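Local coordinates for protein lipase-specific foldase (Burkholderia glumae, PDB 2ES4) that acts as a steric chaperone, helping the cognate extracellular lipase to fold during its passage through the periplasm, at residues 68-73 / 114-118; 76-80 / 121-125; 248-254 / 269-274; 282-286 / 310-315. One frame throughout, in Å; residues are numbered along the deposited sequence.

Interaction 1. Residues 68-73 / 114-118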
loop_
_atom_site.group_PDB
_atom_site.type_symbol
_atom_site.label_atom_id
_atom_site.label_comp_id
_atom_site.label_asym_id
_atom_site.label_seq_id
_atom_site.Cartn_x
_atom_site.Cartn_y
_atom_site.Cartn_z
ATOM N N ALA B 68 5.186 10.043 19.347
ATOM C CA ALA B 68 4.366 9.022 19.972
ATOM C C ALA B 68 2.937 9.463 20.150
ATOM O O ALA B 68 2.688 10.649 20.364
ATOM C CB ALA B 68 4.966 8.601 21.321
ATOM N N PRO B 69 1.966 8.539 19.966
ATOM C CA PRO B 69 0.562 8.909 20.141
ATOM C C PRO B 69 0.313 9.118 21.634
ATOM O O PRO B 69 1.059 8.598 22.471
ATOM C CB PRO B 69 -0.183 7.700 19.574
ATOM C CG PRO B 69 0.738 6.586 19.815
ATOM C CD PRO B 69 2.067 7.158 19.471
ATOM N N ARG B 70 -0.706 9.902 21.962
ATOM C CA ARG B 70 -1.011 10.207 23.356
ATOM C C ARG B 70 -1.705 9.102 24.125
ATOM O O ARG B 70 -2.611 8.448 23.605
ATOM C CB ARG B 70 -1.853 11.484 23.450
ATOM C CG ARG B 70 -1.324 12.664 22.644
ATOM C CD ARG B 70 0.103 13.007 23.010
ATOM N NE ARG B 70 0.233 13.458 24.393
ATOM C CZ ARG B 70 1.396 13.646 25.008
ATOM N NH1 ARG B 70 2.534 13.420 24.361
ATOM N NH2 ARG B 70 1.426 14.058 26.269
ATOM N N LEU B 71 -1.250 8.884 25.360
ATOM C CA LEU B 71 -1.851 7.896 26.251
ATOM C C LEU B 71 -3.110 8.559 26.810
ATOM O O LEU B 71 -3.034 9.655 27.372
ATOM C CB LEU B 71 -0.901 7.529 27.393
ATOM C CG LEU B 71 0.168 6.484 27.088
ATOM C CD1 LEU B 71 1.208 6.449 28.178
ATOM C CD2 LEU B 71 -0.483 5.121 26.941
ATOM N N PRO B 72 -4.285 7.924 26.626
ATOM C CA PRO B 72 -5.571 8.448 27.101
ATOM C C PRO B 72 -5.751 8.450 28.618
ATOM O O PRO B 72 -5.499 7.448 29.290
ATOM C CB PRO B 72 -6.573 7.536 26.404
ATOM C CG PRO B 72 -5.874 6.242 26.396
ATOM C CD PRO B 72 -4.480 6.617 25.970
ATOM N N LEU B 73 -6.165 9.598 29.147
ATOM C CA LEU B 73 -6.385 9.765 30.578
ATOM C C LEU B 73 -7.850 10.002 30.897
ATOM O O LEU B 73 -8.501 10.839 30.270
ATOM C CB LEU B 73 -5.544 10.929 31.111
ATOM C CG LEU B 73 -4.023 10.775 31.033
ATOM C CD1 LEU B 73 -3.352 12.049 31.494
ATOM C CD2 LEU B 73 -3.581 9.587 31.874
ATOM N N ALA B 114 7.954 10.052 29.636
ATOM C CA ALA B 114 7.890 11.347 28.962
ATOM C C ALA B 114 6.498 11.980 29.054
ATOM O O ALA B 114 6.370 13.185 29.267
ATOM C CB ALA B 114 8.301 11.193 27.518
ATOM N N GLN B 115 5.468 11.143 28.962
ATOM C CA GLN B 115 4.088 11.605 29.029
ATOM C C GLN B 115 3.492 11.619 30.431
ATOM O O GLN B 115 2.770 12.550 30.794
ATOM C CB GLN B 115 3.196 10.745 28.126
ATOM C CG GLN B 115 3.443 10.903 26.635
ATOM C CD GLN B 115 2.444 10.128 25.789
ATOM O OE1 GLN B 115 1.253 10.070 26.107
ATOM N NE2 GLN B 115 2.925 9.530 24.708
ATOM N N LEU B 116 3.771 10.570 31.204
ATOM C CA LEU B 116 3.198 10.421 32.539
ATOM C C LEU B 116 4.176 10.410 33.704
ATOM O O LEU B 116 3.859 9.868 34.765
ATOM C CB LEU B 116 2.358 9.141 32.574
ATOM C CG LEU B 116 1.423 8.867 31.397
ATOM C CD1 LEU B 116 0.817 7.511 31.512
ATOM C CD2 LEU B 116 0.362 9.952 31.311
ATOM N N ASP B 117 5.339 11.038 33.536
ATOM C CA ASP B 117 6.351 11.081 34.605
ATOM C C ASP B 117 5.796 11.610 35.911
ATOM O O ASP B 117 5.234 12.708 35.952
ATOM C CB ASP B 117 7.528 11.962 34.200
ATOM C CG ASP B 117 8.878 11.305 34.437
ATOM O OD1 ASP B 117 9.889 11.876 33.979
ATOM O OD2 ASP B 117 8.938 10.232 35.073
ATOM N N GLY B 118 5.890 10.784 36.949
ATOM C CA GLY B 118 5.404 11.161 38.266
ATOM C C GLY B 118 3.894 11.261 38.380
ATOM O O GLY B 118 3.360 12.339 38.664
HETATM O O HOH W 1 -0.613 11.212 27.874
#
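This is a loop-to-helix contact in the N-terminal helical domain of the all-alpha foldase: the extended run 68-73 lies across the C-terminal end of helix 101-116, with L71 and Q115 nearest (CA atoms 7.5 Å apart). Q115 buries more than any other residue here (116 Å²). Its side-chain amide bonds to the loop backbone as donor and acceptor, NE2 donating to P69 O (3.1 Å) while OE1 accepts from L71 N (2.9 Å), groups two residues apart. The R70 guanidinium lies with one face over the aliphatic part of Q115, NH1 3.5 Å from CG. Beyond the polar pairing, L71 packs on L116 (CD1 to CD1 3.5 Å) and L73 touches it too (CD2 to CD2 4.0 Å). F88 of helix 84-90 backs both L71 and Q115, and P69 meets an aromatic side chain of the lipase chain. A water donates to both L71 O (2.9 Å) and Q115 OE1 (2.8 Å).

Interaction 2. Residues 76-80 / 121-125; sequences GGRLA and AQAEA
L79 lays its isobutyl group over the A121-A125 turn of helix 120-137, a loop-on-helix contact in the N-terminal helical domain. Segment 76-80 is irregular: G77 turns the chain with positive phi (61/10), R78 is extended (-106/167), and L79 and A80 stay extended near -65/125. Residues 121-125 are alpha-helix, A125 N bonding to A121 O at 2.6 Å. The closest CA atoms are those of R78 and A121, 5.1 Å apart. CA-to-CB of L79 points toward the helix; in the m,t rotamer, its CD1 lies 3.6 Å from A125 CA and 3.9 Å from A125 CB, its CD2 4.4 Å from A121 CB. E124, also pointing toward the loop (chi1 and chi2 t, chi3 -48°), brings its carboxylate to the R78-L79 backbone, OE1 3.0 Å from R78 CB. L79 N makes two weak hydrogen bonds, 3.0 Å to E124 OE2 and 3.4 Å to E124 OE1. Consistent with the small side chains of A121 and A125, the loop comes close; W176 packs on L79. The R78 guanidinium (chi1 m, chi2 -145°, chi3 m) passes with one face over the carboxylate, a long salt bridge resting on charge alone, R78 NE 3.8 Å from E124 OE1.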
loop_
_atom_site.group_PDB
_atom_site.type_symbol
_atom_site.label_atom_id
_atom_site.label_comp_id
_atom_site.label_asym_id
_atom_site.label_seq_id
_atom_site.Cartn_x
_atom_site.Cartn_y
_atom_site.Cartn_z
ATOM N N GLY B 76 -10.703 9.825 36.604
ATOM C CA GLY B 76 -10.076 9.295 37.805
ATOM C C GLY B 76 -8.560 9.360 37.777
ATOM O O GLY B 76 -7.900 8.615 38.499
ATOM N N GLY B 77 -8.011 10.231 36.926
ATOM C CA GLY B 77 -6.570 10.383 36.790
ATOM C C GLY B 77 -5.895 9.102 36.333
ATOM O O GLY B 77 -4.674 8.985 36.387
ATOM N N ARG B 78 -6.701 8.125 35.925
ATOM C CA ARG B 78 -6.192 6.842 35.475
ATOM C C ARG B 78 -6.294 6.723 33.968
ATOM O O ARG B 78 -6.965 7.528 33.323
ATOM C CB ARG B 78 -6.965 5.703 36.142
ATOM C CG ARG B 78 -6.862 5.671 37.663
ATOM C CD ARG B 78 -6.854 4.258 38.202
ATOM N NE ARG B 78 -7.952 3.452 37.675
ATOM C CZ ARG B 78 -8.071 2.139 37.846
ATOM N NH1 ARG B 78 -7.159 1.463 38.533
ATOM N NH2 ARG B 78 -9.110 1.497 37.328
ATOM N N LEU B 79 -5.629 5.713 33.412
ATOM C CA LEU B 79 -5.651 5.478 31.974
ATOM C C LEU B 79 -7.044 5.135 31.482
ATOM O O LEU B 79 -7.699 4.244 32.031
ATOM C CB LEU B 79 -4.704 4.346 31.587
ATOM C CG LEU B 79 -3.203 4.574 31.696
ATOM C CD1 LEU B 79 -2.516 3.290 31.333
ATOM C CD2 LEU B 79 -2.771 5.695 30.763
ATOM N N ALA B 80 -7.510 5.882 30.480
ATOM C CA ALA B 80 -8.822 5.640 29.890
ATOM C C ALA B 80 -8.730 4.309 29.166
ATOM O O ALA B 80 -7.833 4.109 28.345
ATOM C CB ALA B 80 -9.185 6.744 28.915
ATOM N N ALA B 121 -0.923 7.188 36.646
ATOM C CA ALA B 121 -1.076 6.688 35.282
ATOM C C ALA B 121 0.191 5.995 34.791
ATOM O O ALA B 121 0.108 4.970 34.123
ATOM C CB ALA B 121 -1.451 7.811 34.355
ATOM N N GLN B 122 1.355 6.535 35.160
ATOM C CA GLN B 122 2.640 5.950 34.772
ATOM C C GLN B 122 2.773 4.510 35.241
ATOM O O GLN B 122 3.106 3.630 34.449
ATOM C CB GLN B 122 3.802 6.778 35.316
ATOM C CG GLN B 122 5.167 6.123 35.157
ATOM C CD GLN B 122 6.303 7.017 35.562
ATOM O OE1 GLN B 122 6.272 7.657 36.615
ATOM N NE2 GLN B 122 7.331 7.061 34.726
ATOM N N ALA B 123 2.488 4.281 36.524
ATOM C CA ALA B 123 2.558 2.943 37.104
ATOM C C ALA B 123 1.514 2.054 36.441
ATOM O O ALA B 123 1.787 0.891 36.131
ATOM C CB ALA B 123 2.322 3.000 38.599
ATOM N N GLU B 124 0.347 2.637 36.166
ATOM C CA GLU B 124 -0.752 1.927 35.516
ATOM C C GLU B 124 -0.330 1.513 34.106
ATOM O O GLU B 124 -0.530 0.363 33.712
ATOM C CB GLU B 124 -1.986 2.816 35.450
ATOM C CG GLU B 124 -3.294 2.071 35.299
ATOM C CD GLU B 124 -4.474 3.003 35.204
ATOM O OE1 GLU B 124 -4.555 3.922 36.035
ATOM O OE2 GLU B 124 -5.313 2.824 34.298
ATOM N N ALA B 125 0.315 2.438 33.387
ATOM C CA ALA B 125 0.802 2.187 32.029
ATOM C C ALA B 125 1.842 1.090 32.002
ATOM O O ALA B 125 1.777 0.195 31.160
ATOM C CB ALA B 125 1.347 3.454 31.418
#

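Interaction 3. Residues 248-254 / 269-274; sequences ATPDQMR and AAQMQQ
M253, Q273 and P250 lose the most surface in this antiparallel helix-helix contact, a helical hairpin of helix 250-258 and helix 263-294. The segment axes approach to 8.1 Å at a signed crossing angle of 159°, and the CA atoms of P250 and A270 are only 4.6 Å apart. Helix 250-258 opens with a capping box: T249 OG1 (chi1 p) accepts from Q252 N at 3.2 Å, and Q252 OE1 accepts from T249 N at 3.0 Å. M253, with chi1 t and chi2 and chi3 both p, is a knob in a hole formed by A269, A270, M272 and Q273; its CG lies 3.7 Å from A269 CB and its CE 3.5 Å from Q273 CG. Q273, chi1 and chi2 both m, folds back so that NE2 donates to A248 O at 2.9 Å, tying the loop before the cap to the second helix. P250 places its CG 3.5 Å from Q274 CG and 4.0 Å from Q273 CB, while its backbone O lies 3.5 Å from A270 CB. At the margin, R254 bridges to D251 (NH1 to OD1 2.7 Å), and a water links R254 NH2 (2.9 Å) to Q274 OE1 (2.8 Å). Helix 221-245 closes the buried side, with L243 against M253, I240 against M272 and Q244 against M272 and Q273; M272 also packs on a basic side chain of the lipase chain.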
loop_
_atom_site.group_PDB
_atom_site.type_symbol
_atom_site.label_atom_id
_atom_site.label_comp_id
_atom_site.label_asym_id
_atom_site.label_seq_id
_atom_site.Cartn_x
_atom_site.Cartn_y
_atom_site.Cartn_z
ATOM N N ALA B 248 -18.730 14.510 -20.740
ATOM C CA ALA B 248 -19.298 15.813 -20.413
ATOM C C ALA B 248 -18.370 16.954 -20.787
ATOM O O ALA B 248 -17.161 16.901 -20.536
ATOM C CB ALA B 248 -19.641 15.889 -18.934
ATOM N N THR B 249 -18.936 17.972 -21.425
ATOM C CA THR B 249 -18.180 19.158 -21.807
ATOM C C THR B 249 -17.914 19.914 -20.494
ATOM O O THR B 249 -18.504 19.571 -19.462
ATOM C CB THR B 249 -19.017 20.073 -22.738
ATOM O OG1 THR B 249 -20.154 20.572 -22.026
ATOM C CG2 THR B 249 -19.443 19.340 -23.985
ATOM N N PRO B 250 -17.011 20.917 -20.501
ATOM C CA PRO B 250 -16.751 21.663 -19.266
ATOM C C PRO B 250 -17.999 22.329 -18.677
ATOM O O PRO B 250 -18.173 22.342 -17.457
ATOM C CB PRO B 250 -15.746 22.690 -19.720
ATOM C CG PRO B 250 -14.964 21.922 -20.754
ATOM C CD PRO B 250 -16.013 21.281 -21.533
ATOM N N ASP B 251 -18.887 22.819 -19.548
ATOM C CA ASP B 251 -20.132 23.458 -19.108
ATOM C C ASP B 251 -21.087 22.459 -18.471
ATOM O O ASP B 251 -21.709 22.763 -17.451
ATOM C CB ASP B 251 -20.846 24.169 -20.265
ATOM C CG ASP B 251 -20.150 25.451 -20.693
ATOM O OD1 ASP B 251 -19.567 26.151 -19.836
ATOM O OD2 ASP B 251 -20.193 25.770 -21.901
ATOM N N GLN B 252 -21.180 21.263 -19.055
ATOM C CA GLN B 252 -22.053 20.216 -18.524
ATOM C C GLN B 252 -21.519 19.712 -17.191
ATOM O O GLN B 252 -22.292 19.466 -16.257
ATOM C CB GLN B 252 -22.162 19.049 -19.491
ATOM C CG GLN B 252 -22.819 19.388 -20.811
ATOM C CD GLN B 252 -22.837 18.208 -21.756
ATOM O OE1 GLN B 252 -21.823 17.539 -21.956
ATOM N NE2 GLN B 252 -24.000 17.937 -22.338
ATOM N N MET B 253 -20.196 19.585 -17.106
ATOM C CA MET B 253 -19.529 19.144 -15.883
ATOM C C MET B 253 -19.830 20.148 -14.772
ATOM O O MET B 253 -20.262 19.762 -13.693
ATOM C CB MET B 253 -18.019 19.053 -16.103
ATOM C CG MET B 253 -17.214 18.702 -14.859
ATOM S SD MET B 253 -17.474 17.043 -14.218
ATOM C CE MET B 253 -16.332 16.127 -15.235
ATOM N N ARG B 254 -19.669 21.433 -15.078
ATOM C CA ARG B 254 -19.932 22.495 -14.115
ATOM C C ARG B 254 -21.383 22.484 -13.649
ATOM O O ARG B 254 -21.639 22.507 -12.453
ATOM C CB ARG B 254 -19.622 23.863 -14.710
ATOM C CG ARG B 254 -19.736 25.020 -13.701
ATOM C CD ARG B 254 -19.587 26.389 -14.346
ATOM N NE ARG B 254 -18.329 26.543 -15.079
ATOM C CZ ARG B 254 -18.229 26.553 -16.407
ATOM N NH1 ARG B 254 -19.317 26.421 -17.160
ATOM N NH2 ARG B 254 -17.043 26.673 -16.984
ATOM N N ALA B 269 -13.897 21.127 -11.186
ATOM C CA ALA B 269 -14.160 20.007 -12.094
ATOM C C ALA B 269 -14.229 20.461 -13.548
ATOM O O ALA B 269 -13.741 19.761 -14.443
ATOM C CB ALA B 269 -15.433 19.294 -11.703
ATOM N N ALA B 270 -14.821 21.634 -13.776
ATOM C CA ALA B 270 -14.938 22.206 -15.119
ATOM C C ALA B 270 -13.557 22.566 -15.651
ATOM O O ALA B 270 -13.250 22.286 -16.811
ATOM C CB ALA B 270 -15.824 23.433 -15.106
ATOM N N GLN B 271 -12.715 23.133 -14.785
ATOM C CA GLN B 271 -11.351 23.496 -15.166
ATOM C C GLN B 271 -10.556 22.232 -15.477
ATOM O O GLN B 271 -9.754 22.217 -16.412
ATOM C CB GLN B 271 -10.648 24.288 -14.063
ATOM C CG GLN B 271 -9.273 24.843 -14.470
ATOM C CD GLN B 271 -9.353 25.791 -15.658
ATOM O OE1 GLN B 271 -9.948 26.864 -15.566
ATOM N NE2 GLN B 271 -8.780 25.385 -16.786
ATOM N N MET B 272 -10.809 21.174 -14.704
ATOM C CA MET B 272 -10.144 19.887 -14.909
ATOM C C MET B 272 -10.473 19.367 -16.311
ATOM O O MET B 272 -9.576 18.921 -17.035
ATOM C CB MET B 272 -10.598 18.873 -13.861
ATOM C CG MET B 272 -10.049 17.463 -14.070
ATOM S SD MET B 272 -10.914 16.250 -13.075
ATOM C CE MET B 272 -12.395 16.086 -14.032
ATOM N N GLN B 273 -11.745 19.467 -16.698
ATOM C CA GLN B 273 -12.177 19.034 -18.028
ATOM C C GLN B 273 -11.518 19.855 -19.113
ATOM O O GLN B 273 -11.053 19.307 -20.117
ATOM C CB GLN B 273 -13.692 19.134 -18.196
ATOM C CG GLN B 273 -14.487 18.018 -17.575
ATOM C CD GLN B 273 -14.084 16.635 -18.066
ATOM O OE1 GLN B 273 -13.098 16.066 -17.602
ATOM N NE2 GLN B 273 -14.861 16.079 -18.985
ATOM N N GLN B 274 -11.443 21.166 -18.880
ATOM C CA GLN B 274 -10.819 22.090 -19.824
ATOM C C GLN B 274 -9.329 21.808 -19.985
ATOM O O GLN B 274 -8.807 21.867 -21.103
ATOM C CB GLN B 274 -11.029 23.541 -19.393
ATOM C CG GLN B 274 -12.463 23.975 -19.469
ATOM C CD GLN B 274 -12.706 25.420 -19.135
ATOM O OE1 GLN B 274 -12.410 25.870 -18.032
ATOM N NE2 GLN B 274 -13.266 26.159 -20.089
HETATM O O HOH W 2 -14.251 26.949 -16.194
#

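Interaction 4. Residues 282-286 / 310-315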
loop_
_atom_site.group_PDB
_atom_site.type_symbol
_atom_site.label_atom_id
_atom_site.label_comp_id
_atom_site.label_asym_id
_atom_site.label_seq_id
_atom_site.Cartn_x
_atom_site.Cartn_y
_atom_site.Cartn_z
ATOM N N ARG B 282 -3.306 19.543 -27.676
ATOM C CA ARG B 282 -1.871 19.768 -27.816
ATOM C C ARG B 282 -1.122 18.482 -28.136
ATOM O O ARG B 282 -0.214 18.488 -28.971
ATOM C CB ARG B 282 -1.295 20.421 -26.563
ATOM C CG ARG B 282 -1.789 21.850 -26.333
ATOM C CD ARG B 282 -1.144 22.511 -25.116
ATOM N NE ARG B 282 -1.593 21.948 -23.838
ATOM C CZ ARG B 282 -0.856 21.170 -23.046
ATOM N NH1 ARG B 282 0.385 20.833 -23.392
ATOM N NH2 ARG B 282 -1.354 20.740 -21.893
ATOM N N TYR B 283 -1.532 17.374 -27.516
ATOM C CA TYR B 283 -0.892 16.093 -27.773
ATOM C C TYR B 283 -1.164 15.639 -29.210
ATOM O O TYR B 283 -0.265 15.119 -29.876
ATOM C CB TYR B 283 -1.348 15.017 -26.780
ATOM C CG TYR B 283 -0.699 13.680 -27.052
ATOM C CD1 TYR B 283 0.671 13.475 -26.784
ATOM C CD2 TYR B 283 -1.423 12.644 -27.683
ATOM C CE1 TYR B 283 1.308 12.270 -27.145
ATOM C CE2 TYR B 283 -0.794 11.443 -28.046
ATOM C CZ TYR B 283 0.565 11.266 -27.778
ATOM O OH TYR B 283 1.167 10.087 -28.135
ATOM N N GLN B 284 -2.399 15.831 -29.672
ATOM C CA GLN B 284 -2.775 15.448 -31.033
ATOM C C GLN B 284 -2.023 16.254 -32.094
ATOM O O GLN B 284 -1.664 15.711 -33.142
ATOM C CB GLN B 284 -4.280 15.571 -31.243
ATOM C CG GLN B 284 -5.097 14.545 -30.470
ATOM N N ALA B 285 -1.759 17.531 -31.807
ATOM C CA ALA B 285 -1.019 18.398 -32.735
ATOM C C ALA B 285 0.431 17.934 -32.776
ATOM O O ALA B 285 1.032 17.829 -33.848
ATOM C CB ALA B 285 -1.095 19.847 -32.300
ATOM N N TYR B 286 0.962 17.600 -31.603
ATOM C CA TYR B 286 2.317 17.094 -31.491
ATOM C C TYR B 286 2.421 15.769 -32.256
ATOM O O TYR B 286 3.405 15.539 -32.956
ATOM C CB TYR B 286 2.682 16.889 -30.019
ATOM C CG TYR B 286 3.716 15.812 -29.776
ATOM C CD1 TYR B 286 5.072 16.029 -30.083
ATOM C CD2 TYR B 286 3.326 14.537 -29.320
ATOM C CE1 TYR B 286 6.009 14.995 -29.956
ATOM C CE2 TYR B 286 4.250 13.500 -29.190
ATOM C CZ TYR B 286 5.585 13.736 -29.513
ATOM O OH TYR B 286 6.494 12.721 -29.391
ATOM N N LEU B 310 11.776 16.893 -30.254
ATOM C CA LEU B 310 10.505 17.537 -30.573
ATOM C C LEU B 310 9.618 17.571 -29.333
ATOM O O LEU B 310 8.977 18.584 -29.063
ATOM C CB LEU B 310 9.778 16.794 -31.698
ATOM C CG LEU B 310 8.350 17.263 -32.005
ATOM C CD1 LEU B 310 8.353 18.673 -32.576
ATOM C CD2 LEU B 310 7.682 16.305 -32.937
ATOM N N ARG B 311 9.617 16.477 -28.572
ATOM C CA ARG B 311 8.821 16.393 -27.350
ATOM C C ARG B 311 9.278 17.417 -26.326
ATOM O O ARG B 311 8.453 18.112 -25.737
ATOM C CB ARG B 311 8.919 15.014 -26.733
ATOM C CG ARG B 311 7.686 14.193 -26.860
ATOM C CD ARG B 311 7.684 12.946 -26.020
ATOM N NE ARG B 311 8.649 11.928 -26.418
ATOM C CZ ARG B 311 9.887 11.841 -25.941
ATOM N NH1 ARG B 311 10.329 12.719 -25.043
ATOM N NH2 ARG B 311 10.696 10.896 -26.389
ATOM N N GLN B 312 10.598 17.530 -26.160
ATOM C CA GLN B 312 11.199 18.482 -25.226
ATOM C C GLN B 312 10.922 19.931 -25.581
ATOM O O GLN B 312 10.803 20.775 -24.695
ATOM C CB GLN B 312 12.712 18.267 -25.140
ATOM C CG GLN B 312 13.187 17.485 -23.919
ATOM C CD GLN B 312 12.687 16.051 -23.887
ATOM O OE1 GLN B 312 11.507 15.795 -23.649
ATOM N NE2 GLN B 312 13.588 15.106 -24.123
ATOM N N GLN B 313 10.808 20.213 -26.875
ATOM C CA GLN B 313 10.544 21.573 -27.336
ATOM C C GLN B 313 9.065 21.926 -27.306
ATOM O O GLN B 313 8.702 23.086 -27.104
ATOM C CB GLN B 313 11.085 21.772 -28.751
ATOM C CG GLN B 313 12.570 21.489 -28.892
ATOM C CD GLN B 313 13.044 21.549 -30.328
ATOM O OE1 GLN B 313 12.461 20.928 -31.220
ATOM N NE2 GLN B 313 14.116 22.295 -30.560
ATOM N N THR B 314 8.219 20.915 -27.482
ATOM C CA THR B 314 6.769 21.093 -27.512
ATOM C C THR B 314 6.106 21.145 -26.132
ATOM O O THR B 314 5.157 21.908 -25.920
ATOM C CB THR B 314 6.107 19.963 -28.347
ATOM O OG1 THR B 314 6.697 19.929 -29.654
ATOM C CG2 THR B 314 4.609 20.179 -28.491
ATOM N N PHE B 315 6.574 20.298 -25.222
ATOM C CA PHE B 315 6.012 20.211 -23.882
ATOM C C PHE B 315 7.042 20.680 -22.877
ATOM O O PHE B 315 7.947 19.928 -22.501
ATOM C CB PHE B 315 5.609 18.766 -23.596
ATOM C CG PHE B 315 4.620 18.211 -24.569
ATOM C CD1 PHE B 315 3.269 18.593 -24.511
ATOM C CD2 PHE B 315 5.036 17.317 -25.568
ATOM C CE1 PHE B 315 2.335 18.091 -25.444
ATOM C CE2 PHE B 315 4.117 16.811 -26.499
ATOM C CZ PHE B 315 2.766 17.197 -26.439
#
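In two roughly antiparallel helices, 263-294 and 300-314, the axes of segments 282-286 and 310-314 approach to 11.5 Å, 144° between their directions, and bulky aromatic side chains fill the gap. Y286 is the main projection: its ring enters the hollow lined by L310, R311, T314 and F315, with CE1 3.7 Å from L310 CD2 and OH 3.2 Å from R311 CG, while Y286 CB rests on T314 CG2 at 4.1 Å. F315, the first residue to leave the helix, turns its side-chain end back and sets its ring edge on the face of Y286, a T-shaped pair with centroids 5.2 Å apart and planes at 71°, Y286 CG 3.4 Å from F315 CE2. The tip of F315 fits beside Y283, its CZ 4.0 Å from Y283 CA, and R282 reaches along the ring edge, NH1 3.8 Å from F315 CD1. T314 tucks its hydroxyl into its own helix, OG1 donating to L310 O at 2.7 Å. Helix 320-328 completes the arrangement: D328 hydrogen-bonds the hydroxyls of Y283 and Y286, E320 forms a salt bridge with R282, and A324 touches F315 and R311, joining three helices in the C-terminal helical domain.

Overall arrangement
The four contacts fall into two groups on opposite sides of the chain's centre. Interactions 1 and 2, centres 9 Å apart, are parts of one patch: the loop before helix 84-90 runs along consecutive helices 101-116 and 120-137, the segments alternate in sequence, and a probable hydrogen bond from A80 N to P72 O (2.8 Å) joins them. Interactions 3 and 4 share helix 263-294, their centres 24 Å and nearest atoms about 8 Å apart. Between the groups, centres lie 50 to 65 Å apart, which reflects the extended shape of this lipase-binding foldase. Interactions 1 and 3 include residues that also meet the bound lipase, whereas interactions 2 and 4 join parts of the chaperone alone.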